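Local coordinates for 5-formyl-3-hydroxy-2-methylpyridine 4-carboxylate 5-dehydrogenase (Mesorhizobium japonicum MAFF 303099, PDB 4OM8), which acts as an NAD(+)-dependent dismutase in vitamin B6 degradation, oxidising the pyridine aldehyde FHMPC to 5-hydroxy-6-methylpyridine-3,4-dicarboxylate and reducing it to 4-pyridoxic acid, at the interface of chains A and B. Numbering follows the deposited sequence. Chains: chain A/B, 5-formyl-3-hydroxy-2-methylpyridine 4-carboxylate 5-dehydrogenase.

Contact 1: the interface of chains A and B. Residues chain A 278-280, 282; chain B 231, 234, 238.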
ATOM      1  N   GLY A 278      18.389  11.817   2.018  1.00 15.11           N
ATOM      2  CA  GLY A 278      18.384  10.365   2.043  1.00 14.53           C
ATOM      3  C   GLY A 278      18.203   9.894   0.623  1.00 15.68           C
ATOM      4  O   GLY A 278      19.071  10.111  -0.231  1.00 17.21           O
ATOM      5  N   MET A 279      17.069   9.252   0.356  1.00 13.29           N
ATOM      6  CA  MET A 279      16.693   8.943  -1.017  1.00 12.59           C
ATOM      7  C   MET A 279      16.462  10.231  -1.779  1.00 20.30           C
ATOM      8  O   MET A 279      16.781  10.327  -2.963  1.00 18.28           O
ATOM      9  CB  MET A 279      15.431   8.075  -1.073  1.00 14.94           C
ATOM     10  CG  MET A 279      15.570   6.735  -0.383  1.00 14.21           C
ATOM     11  SD  MET A 279      17.026   5.842  -0.977  1.00 16.36           S
ATOM     12  CE  MET A 279      16.628   5.629  -2.701  1.00 22.88           C
ATOM     13  N   PHE A 280      15.891  11.220  -1.093  1.00 15.98           N
ATOM     14  CA  PHE A 280      15.663  12.521  -1.694  1.00 17.44           C
ATOM     15  C   PHE A 280      16.323  13.618  -0.880  1.00 15.69           C
ATOM     16  O   PHE A 280      16.888  13.384   0.187  1.00 18.01           O
ATOM     17  CB  PHE A 280      14.163  12.798  -1.833  1.00 13.80           C
ATOM     18  CG  PHE A 280      13.435  11.740  -2.587  1.00 12.67           C
ATOM     19  CD1 PHE A 280      13.664  11.564  -3.945  1.00 16.73           C
ATOM     20  CD2 PHE A 280      12.535  10.902  -1.950  1.00 12.16           C
ATOM     21  CE1 PHE A 280      13.001  10.569  -4.656  1.00 15.81           C
ATOM     22  CE2 PHE A 280      11.864   9.909  -2.661  1.00 15.71           C
ATOM     23  CZ  PHE A 280      12.101   9.749  -4.021  1.00 16.11           C
ATOM     24  N   TYR A 282      15.970  17.476   0.985  1.00 18.40           N
ATOM     25  CA  TYR A 282      14.990  18.309   1.675  1.00 16.28           C
ATOM     26  C   TYR A 282      15.589  19.594   2.219  1.00 20.08           C
ATOM     27  O   TYR A 282      16.667  19.573   2.808  1.00 18.37           O
ATOM     28  CB  TYR A 282      14.355  17.543   2.840  1.00 19.44           C
ATOM     29  CG  TYR A 282      13.825  16.176   2.465  1.00 17.91           C
ATOM     30  CD1 TYR A 282      14.638  15.053   2.523  1.00 15.50           C
ATOM     31  CD2 TYR A 282      12.509  16.012   2.067  1.00 16.08           C
ATOM     32  CE1 TYR A 282      14.159  13.807   2.171  1.00 14.89           C
ATOM     33  CE2 TYR A 282      12.018  14.769   1.719  1.00 14.22           C
ATOM     34  CZ  TYR A 282      12.847  13.670   1.783  1.00 16.10           C
ATOM     35  OH  TYR A 282      12.350  12.435   1.434  1.00 15.33           O
TER
ATOM     36  N   ALA B 231      10.242   7.803  -0.146  1.00 11.25           N
ATOM     37  CA  ALA B 231       9.910   8.897   0.776  1.00  8.93           C
ATOM     38  C   ALA B 231       9.671   8.403   2.192  1.00 10.98           C
ATOM     39  O   ALA B 231      10.029   9.080   3.158  1.00 10.49           O
ATOM     40  CB  ALA B 231       8.680   9.664   0.266  1.00 10.85           C
ATOM     41  N   ASP B 234      12.860   7.729   3.935  1.00 10.95           N
ATOM     42  CA  ASP B 234      13.425   8.996   4.397  1.00 12.24           C
ATOM     43  C   ASP B 234      12.755   9.480   5.686  1.00 14.18           C
ATOM     44  O   ASP B 234      13.410  10.073   6.534  1.00 14.73           O
ATOM     45  CB  ASP B 234      13.319  10.070   3.314  1.00 10.20           C
ATOM     46  CG  ASP B 234      14.373   9.922   2.245  1.00 12.81           C
ATOM     47  OD1 ASP B 234      15.282   9.062   2.400  1.00 12.59           O
ATOM     48  OD2 ASP B 234      14.277  10.674   1.258  1.00 14.64           O
ATOM     49  N   LEU B 238      16.941   6.183   7.190  1.00 12.00           N
ATOM     50  CA  LEU B 238      17.623   5.070   6.537  1.00 10.89           C
ATOM     51  C   LEU B 238      18.515   4.315   7.526  1.00 12.08           C
ATOM     52  O   LEU B 238      18.828   3.133   7.306  1.00 12.55           O
ATOM     53  CB  LEU B 238      18.433   5.564   5.333  1.00 10.12           C
ATOM     54  CG  LEU B 238      17.616   6.082   4.141  1.00 14.62           C
ATOM     55  CD1 LEU B 238      18.522   6.604   3.034  1.00 16.13           C
ATOM     56  CD2 LEU B 238      16.744   4.979   3.606  1.00 25.65           C
TER
HETATM   57  O   HOH W   1       9.995  11.837   2.936  1.00 11.95           O
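The loop of chain A between the 3-10 helix 273-275 and helix 284-305 meets helix 229-236 of chain B and the start of its helix 238-251. Both belong to the helical C-terminal domain of the 3-hydroxyacyl-CoA dehydrogenase family, here a homodimer. The carboxylate of B:Asp234 is the centre of the patch. Two successive backbone amides bind it in bidentate fashion: A:Met279 N donates to OD1 at 2.7 Å (161° at H) and A:Phe280 N to OD2 at 2.9 Å, each oxygen using its syn lone pair. The anti lone pair of OD2 takes the phenol of A:Tyr282, whose OH lies 2.6 Å away, so two donors grip this oxygen, and the three bonds together probably fix the rotation of the carboxylate. With chi2 at -7° OD1 lies nearly eclipsed with CA and OD2 points away from it, which puts the two oxygens before the two amides. The carboxylate plane stands 80° from the tyrosine ring, which meets CG at its edge. The phenol oxygen also reaches helix 229-236 through water 1, which is 2.9 Å from A:Tyr282 OH and 2.8 Å from the carbonyl O of B:Ala231. Three donors around one carboxylate would be expected to stabilise its ionised form. The ring of A:Phe280 turns its CE2 edge to B:Ala231, whose backbone N lies in the ring plane, and has A:Met279 CB over one face. Beyond OD1, B:Leu238 CD1 packs on A:Gly278 CA at 3.9 Å, while A:Met279 crosses the aspartate at about a right angle, CB and CG against the carboxylate, before its chain bends away.

Contact 2: the interface of chains A and B. Residues chain A 146-147, 174, 176, 305-306; chain B 214, 218.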
ATOM      1  N   PRO A 146      -5.496   3.963  12.602  1.00  8.46           N
ATOM      2  CA  PRO A 146      -6.475   3.399  13.545  1.00  9.72           C
ATOM      3  C   PRO A 146      -6.257   1.938  13.928  1.00 10.37           C
ATOM      4  O   PRO A 146      -7.004   1.387  14.745  1.00 12.76           O
ATOM      5  CB  PRO A 146      -7.798   3.554  12.798  1.00 10.99           C
ATOM      6  CG  PRO A 146      -7.406   3.396  11.349  1.00  9.87           C
ATOM      7  CD  PRO A 146      -6.029   4.050  11.228  1.00 10.68           C
ATOM      8  N   MET A 147      -5.240   1.326  13.342  1.00 10.26           N
ATOM      9  CA  MET A 147      -4.980  -0.093  13.515  1.00 10.75           C
ATOM     10  C   MET A 147      -3.843  -0.322  14.494  1.00 10.90           C
ATOM     11  O   MET A 147      -2.799   0.324  14.402  1.00  9.98           O
ATOM     12  CB  MET A 147      -4.663  -0.710  12.147  1.00 11.63           C
ATOM     13  CG  MET A 147      -4.420  -2.224  12.140  1.00 10.75           C
ATOM     14  SD  MET A 147      -2.768  -2.736  12.663  1.00 11.14           S
ATOM     15  CE  MET A 147      -1.684  -1.857  11.535  1.00 11.41           C
ATOM     16  N   LEU A 174      -9.067  -0.296  15.732  1.00 11.04           N
ATOM     17  CA  LEU A 174      -9.111  -1.565  15.014  1.00 10.93           C
ATOM     18  C   LEU A 174      -7.962  -2.465  15.433  1.00 11.00           C
ATOM     19  O   LEU A 174      -6.840  -2.329  14.939  1.00 11.33           O
ATOM     20  CB  LEU A 174      -9.057  -1.312  13.509  1.00  9.61           C
ATOM     21  CG  LEU A 174     -10.065  -0.311  12.947  1.00 14.20           C
ATOM     22  CD1 LEU A 174      -9.774  -0.034  11.479  1.00 13.43           C
ATOM     23  CD2 LEU A 174     -11.476  -0.845  13.099  1.00 16.50           C
ATOM     24  N   VAL A 176      -5.768  -5.913  15.633  1.00  9.73           N
ATOM     25  CA  VAL A 176      -5.555  -7.174  14.930  1.00 11.67           C
ATOM     26  C   VAL A 176      -4.672  -8.062  15.795  1.00 12.11           C
ATOM     27  O   VAL A 176      -3.639  -7.637  16.311  1.00 12.73           O
ATOM     28  CB  VAL A 176      -4.936  -6.984  13.523  1.00 12.85           C
ATOM     29  CG1 VAL A 176      -5.891  -6.218  12.617  1.00 15.26           C
ATOM     30  CG2 VAL A 176      -3.593  -6.293  13.594  1.00 18.16           C
ATOM     31  N   LEU A 305     -12.068   6.457   3.855  1.00 11.42           N
ATOM     32  CA  LEU A 305     -11.914   5.011   3.968  1.00 12.06           C
ATOM     33  C   LEU A 305     -12.873   4.433   4.994  1.00 13.46           C
ATOM     34  O   LEU A 305     -13.275   3.264   4.896  1.00 15.88           O
ATOM     35  CB  LEU A 305     -10.473   4.659   4.337  1.00 12.80           C
ATOM     36  CG  LEU A 305      -9.409   4.919   3.275  1.00 10.98           C
ATOM     37  CD1 LEU A 305      -8.043   4.561   3.794  1.00 14.30           C
ATOM     38  CD2 LEU A 305      -9.706   4.151   1.993  1.00 14.18           C
ATOM     39  N   GLU A 306     -13.238   5.265   5.967  1.00 15.36           N
ATOM     40  CA  GLU A 306     -14.185   4.888   7.014  1.00 18.88           C
ATOM     41  C   GLU A 306     -15.636   4.995   6.577  1.00 19.38           C
ATOM     42  O   GLU A 306     -16.543   4.660   7.342  1.00 26.78           O
ATOM     43  CB  GLU A 306     -13.972   5.761   8.244  1.00 22.83           C
ATOM     44  CG  GLU A 306     -12.686   5.486   8.934  1.00 19.16           C
ATOM     45  CD  GLU A 306     -12.434   6.440  10.087  1.00 18.85           C
ATOM     46  OE1 GLU A 306     -12.951   7.588  10.069  1.00 22.40           O
ATOM     47  OE2 GLU A 306     -11.707   6.037  11.001  1.00 21.17           O
TER
ATOM     48  N   THR B 214      -7.119  -5.726   7.433  1.00  9.50           N
ATOM     49  CA  THR B 214      -7.188  -4.536   8.284  1.00  9.14           C
ATOM     50  C   THR B 214      -5.797  -3.984   8.553  1.00 10.06           C
ATOM     51  O   THR B 214      -5.542  -2.778   8.470  1.00  9.56           O
ATOM     52  CB  THR B 214      -7.878  -4.875   9.601  1.00  9.48           C
ATOM     53  OG1 THR B 214      -9.220  -5.281   9.315  1.00 11.13           O
ATOM     54  CG2 THR B 214      -7.872  -3.672  10.562  1.00 11.21           C
ATOM     55  N   TRP B 218      -4.642  -0.423   6.535  1.00  8.96           N
ATOM     56  CA  TRP B 218      -4.464   0.754   7.361  1.00  9.28           C
ATOM     57  C   TRP B 218      -3.016   1.049   7.711  1.00  9.82           C
ATOM     58  O   TRP B 218      -2.611   2.212   7.786  1.00 10.95           O
ATOM     59  CB  TRP B 218      -5.272   0.608   8.641  1.00  9.75           C
ATOM     60  CG  TRP B 218      -6.735   0.819   8.438  1.00  8.62           C
ATOM     61  CD1 TRP B 218      -7.736  -0.120   8.513  1.00  9.60           C
ATOM     62  CD2 TRP B 218      -7.384   2.070   8.154  1.00 10.49           C
ATOM     63  NE1 TRP B 218      -8.960   0.478   8.283  1.00 10.72           N
ATOM     64  CE2 TRP B 218      -8.765   1.817   8.062  1.00  9.90           C
ATOM     65  CE3 TRP B 218      -6.920   3.374   7.957  1.00 10.42           C
ATOM     66  CZ2 TRP B 218      -9.694   2.826   7.801  1.00 13.13           C
ATOM     67  CZ3 TRP B 218      -7.839   4.374   7.694  1.00 11.44           C
ATOM     68  CH2 TRP B 218      -9.209   4.095   7.619  1.00 10.60           C
TER
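Helix 209-226 of chain B lays B:Thr214 and B:Trp218, one turn apart, against strands 147-151 and 174-178 of chain A, the loop residue A:Pro146 before the first strand, and the C-terminal end of helix 284-305 with the residue that follows it. The indole of B:Trp218 is the main wedge, hiding 74 Å² of its surface. With its CG beside the backbone N (chi1 -76°) and chi2 at 111°, the ring system reaches from the strands towards the helix end. A:Pro146 sits over one face in a CH-pi contact, its CG 3.6 Å from the centroid of the six-membered ring and also above the five-membered ring. On the same face, A:Leu174 CD1 lies above the pyrrole edge, 3.3 Å from NE1 of B:Trp218. From the opposite face A:Leu305 comes up under the benzo ring, CB 3.6 Å from CH2 and CD1 beneath CZ3 and CH2, the two side chains running past each other in opposite directions. The aliphatic CG of A:Glu306 comes to the outer CH2/CZ2 corner. An alanine in place of B:Trp218 would probably leave A:Pro146 without its aromatic platform and open a gap between A:Pro146 and A:Leu174 on one side and A:Leu305 on the other. B:Thr214 turns its methyl, CG2, towards the strands: placed anti to the backbone N, this branch meets A:Val176 CG1 at 3.8 Å and A:Leu174 CB at 4.0 Å. A:Met147 bridges the two chain B residues, with CB against B:Trp218 CB and CG near the threonine methyl. The patch thus joins a C-terminal-domain helix of one subunit to strands of the other's NAD-binding Rossmann domain, beside the tail of its last helix.

Contact 1 and contact 2 lie about 27 Å apart, measured between the centres of their C-alpha atoms, and share no residue. Helix 284-305 of chain A connects them: contact 1 uses the loop leading into it, and contact 2 its C-terminal end. On chain B the elements follow closely in sequence, helix 209-226 at contact 2 and helices 229-236 and 238-251 at contact 1. Contact 1 is built on hydrogen bonds to a carboxylate, whereas the residues of contact 2 meet mainly through carbon packing. Two-fold symmetry repeats both with the chains exchanged, so the homodimer is fastened at widely separated points, which probably steadies each Rossmann domain against the partner's helices.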